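Local coordinates for Di-haem cytochrome c peroxidase family protein (Burkholderia thailandensis E264, PDB 6NX0) that carries two covalently bound hemes c, forms an unusually stable bis-Fe(IV) state and probably reduces hydrogen peroxide, as diheme cytochrome c peroxidases do, at residues T197-L202 and A255-L260. Numbering follows the deposited sequence.
Sequences TLAEQL and AMQAYL. With HEC (heme c), chain B.
Leu-198 and Gln-257 have the nearest CA atoms across the contact, 5.4 Å apart, where the short helix 198-201 meets the last turns of helix 245-260. Gln-257, with CG anti to its backbone N (chi1 -162°) and an extended chain beyond, is long enough to bring OE1 to the start of the short helix. There OE1 accepts a weak hydrogen bond from Ala-199 N at 3.3 Å, and a water linking it to Leu-198 N supplies a second donor. Thr-197, the N-cap, accepts from Glu-200 N through OG1; the small methyl of Ala-199 lets OE1 come close, its CB 3.7 Å from that oxygen. Nearer the heme the contact is apolar: Leu-198 CD2 meets Leu-260 CD1 at 3.9 Å and the heme methyl CMA at 3.5 Å, while Leu-202 CD2 rests on Met-256 CB. Met-256, bent at chi2 and chi3, wraps CG, SD and CE around heme methyl CMB. The amide of Gln-201 lies over the heme face, NE2 3.1 Å from C4A, and weakly donates to the iron-bound water. Leu-198, Met-256 and Leu-260 line the heme edge; the water-bound iron is consistent with the peroxide site of a diheme peroxidase.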
loop_
_atom_site.group_PDB
_atom_site.type_symbol
_atom_site.label_atom_id
_atom_site.label_comp_id
_atom_site.label_asym_id
_atom_site.label_seq_id
_atom_site.Cartn_x
_atom_site.Cartn_y
_atom_site.Cartn_z
ATOM N N THR A 197 9.449 -0.947 -9.700
ATOM C CA THR A 197 9.789 0.457 -9.502
ATOM C C THR A 197 8.556 1.318 -9.732
ATOM O O THR A 197 7.572 0.890 -10.327
ATOM C CB THR A 197 10.873 0.927 -10.476
ATOM O OG1 THR A 197 10.345 0.894 -11.802
ATOM C CG2 THR A 197 12.127 0.051 -10.384
ATOM N N LEU A 198 8.625 2.547 -9.212
ATOM C CA LEU A 198 7.578 3.538 -9.464
ATOM C C LEU A 198 7.401 3.823 -10.953
ATOM O O LEU A 198 6.283 4.043 -11.423
ATOM C CB LEU A 198 7.903 4.823 -8.699
ATOM C CG LEU A 198 7.793 4.682 -7.183
ATOM C CD1 LEU A 198 8.467 5.857 -6.462
ATOM C CD2 LEU A 198 6.320 4.593 -6.780
ATOM N N ALA A 199 8.487 3.826 -11.716
ATOM C CA ALA A 199 8.358 4.061 -13.152
ATOM C C ALA A 199 7.513 2.982 -13.817
ATOM O O ALA A 199 6.649 3.280 -14.653
ATOM C CB ALA A 199 9.741 4.140 -13.794
ATOM N N GLU A 200 7.739 1.717 -13.453
ATOM C CA GLU A 200 6.965 0.609 -14.002
ATOM C C GLU A 200 5.523 0.606 -13.501
ATOM O O GLU A 200 4.613 0.177 -14.226
ATOM C CB GLU A 200 7.642 -0.718 -13.641
ATOM C CG GLU A 200 6.891 -1.953 -14.102
ATOM C CD GLU A 200 7.509 -3.278 -13.628
ATOM O OE1 GLU A 200 8.571 -3.259 -12.957
ATOM O OE2 GLU A 200 6.929 -4.339 -13.946
ATOM N N GLN A 201 5.306 1.059 -12.270
ATOM C CA GLN A 201 3.980 0.996 -11.658
ATOM C C GLN A 201 2.926 1.695 -12.507
ATOM O O GLN A 201 1.788 1.224 -12.591
ATOM C CB GLN A 201 4.041 1.617 -10.261
ATOM C CG GLN A 201 2.729 1.571 -9.464
ATOM C CD GLN A 201 1.744 2.625 -9.893
ATOM O OE1 GLN A 201 2.124 3.693 -10.376
ATOM N NE2 GLN A 201 0.459 2.327 -9.730
ATOM N N LEU A 202 3.250 2.851 -13.084
ATOM C CA LEU A 202 2.130 3.627 -13.615
ATOM C C LEU A 202 1.557 3.029 -14.891
ATOM O O LEU A 202 0.467 3.434 -15.302
ATOM C CB LEU A 202 2.494 5.106 -13.797
ATOM C CG LEU A 202 3.755 5.550 -14.499
ATOM C CD1 LEU A 202 3.873 4.965 -15.864
ATOM C CD2 LEU A 202 3.715 7.088 -14.577
ATOM N N ALA A 255 9.537 10.802 -14.680
ATOM C CA ALA A 255 9.045 12.028 -14.067
ATOM C C ALA A 255 8.268 11.711 -12.807
ATOM O O ALA A 255 8.437 12.364 -11.772
ATOM C CB ALA A 255 8.167 12.795 -15.068
ATOM N N MET A 256 7.431 10.688 -12.874
ATOM C CA MET A 256 6.616 10.341 -11.711
ATOM C C MET A 256 7.476 9.865 -10.549
ATOM O O MET A 256 7.208 10.196 -9.393
ATOM C CB MET A 256 5.616 9.261 -12.103
ATOM C CG MET A 256 4.555 8.987 -11.035
ATOM S SD MET A 256 3.640 10.454 -10.508
ATOM C CE MET A 256 2.767 10.765 -12.027
ATOM N N GLN A 257 8.490 9.043 -10.835
ATOM C CA GLN A 257 9.416 8.605 -9.802
ATOM C C GLN A 257 10.032 9.797 -9.079
ATOM O O GLN A 257 10.106 9.820 -7.848
ATOM C CB GLN A 257 10.482 7.721 -10.452
ATOM C CG GLN A 257 11.269 6.848 -9.513
ATOM C CD GLN A 257 11.991 5.756 -10.301
ATOM O OE1 GLN A 257 11.466 4.639 -10.513
ATOM N NE2 GLN A 257 13.175 6.096 -10.796
ATOM N N ALA A 258 10.442 10.827 -9.819
ATOM C CA ALA A 258 11.018 12.000 -9.178
ATOM C C ALA A 258 10.011 12.685 -8.267
ATOM O O ALA A 258 10.360 13.127 -7.171
ATOM C CB ALA A 258 11.531 12.982 -10.229
ATOM N N TYR A 259 8.756 12.818 -8.715
ATOM C CA TYR A 259 7.764 13.467 -7.866
ATOM C C TYR A 259 7.509 12.649 -6.612
ATOM O O TYR A 259 7.520 13.181 -5.494
ATOM C CB TYR A 259 6.458 13.701 -8.631
ATOM C CG TYR A 259 5.301 14.201 -7.775
ATOM C CD1 TYR A 259 5.449 15.276 -6.920
ATOM C CD2 TYR A 259 4.053 13.606 -7.862
ATOM C CE1 TYR A 259 4.376 15.748 -6.174
ATOM C CE2 TYR A 259 2.995 14.057 -7.125
ATOM C CZ TYR A 259 3.156 15.129 -6.273
ATOM O OH TYR A 259 2.084 15.604 -5.539
ATOM N N LEU A 260 7.284 11.348 -6.776
ATOM C CA LEU A 260 6.939 10.540 -5.620
ATOM C C LEU A 260 8.111 10.328 -4.680
ATOM O O LEU A 260 7.889 9.935 -3.533
ATOM C CB LEU A 260 6.357 9.200 -6.073
ATOM C CG LEU A 260 5.048 9.325 -6.876
ATOM C CD1 LEU A 260 4.500 7.965 -7.283
ATOM C CD2 LEU A 260 3.986 10.103 -6.086
HETATM FE FE HEC B . -2.678 4.419 -8.091
HETATM C CHA HEC B . -1.459 1.767 -6.223
HETATM C CHB HEC B . 0.475 5.646 -8.378
HETATM C CHC HEC B . -3.679 6.443 -10.684
HETATM C CHD HEC B . -5.856 3.098 -7.953
HETATM N NA HEC B . -0.869 3.866 -7.351
HETATM C C1A HEC B . -0.570 2.727 -6.631
HETATM C C2A HEC B . 0.833 2.739 -6.320
HETATM C C3A HEC B . 1.341 3.872 -6.826
HETATM C C4A HEC B . 0.308 4.551 -7.564
HETATM C CMA HEC B . 2.807 4.291 -6.839
HETATM C CAA HEC B . 1.578 1.634 -5.549
HETATM C CBA HEC B . 1.679 1.996 -4.078
HETATM C CGA HEC B . 2.256 0.893 -3.230
HETATM O O1A HEC B . 2.524 1.201 -2.031
HETATM O O2A HEC B . 2.307 -0.287 -3.694
HETATM N NB HEC B . -1.792 5.765 -9.324
HETATM C C1B HEC B . -0.448 6.110 -9.282
HETATM C C2B HEC B . -0.209 7.084 -10.313
HETATM C C3B HEC B . -1.329 7.235 -11.027
HETATM C C4B HEC B . -2.349 6.438 -10.389
HETATM C CMB HEC B . 1.151 7.746 -10.561
HETATM C CAB HEC B . -1.599 8.178 -12.217
HETATM C CBB HEC B . -0.775 7.712 -13.442
HETATM N NC HEC B . -4.423 4.723 -9.096
HETATM C C1C HEC B . -4.625 5.653 -10.107
HETATM C C2C HEC B . -6.054 5.760 -10.300
HETATM C C3C HEC B . -6.684 4.869 -9.530
HETATM C C4C HEC B . -5.659 4.174 -8.779
HETATM C CMC HEC B . -6.720 6.834 -11.175
HETATM C CAC HEC B . -8.177 4.856 -9.157
HETATM C CBC HEC B . -9.057 4.457 -10.350
HETATM N ND HEC B . -3.497 2.786 -7.206
HETATM C C1D HEC B . -4.863 2.447 -7.265
HETATM C C2D HEC B . -5.039 1.182 -6.598
HETATM C C3D HEC B . -3.696 0.746 -6.133
HETATM C C4D HEC B . -2.784 1.783 -6.532
HETATM C CMD HEC B . -6.332 0.395 -6.517
HETATM C CAD HEC B . -3.345 -0.566 -5.406
HETATM C CBD HEC B . -3.435 -1.668 -6.437
HETATM C CGD HEC B . -2.756 -2.955 -6.002
HETATM O O1D HEC B . -2.226 -2.998 -4.871
HETATM O O2D HEC B . -2.851 -3.928 -6.802
HETATM O O HOH W 1 10.987 3.130 -7.678
HETATM O O HOH W 2 -2.327 2.886 -9.614
#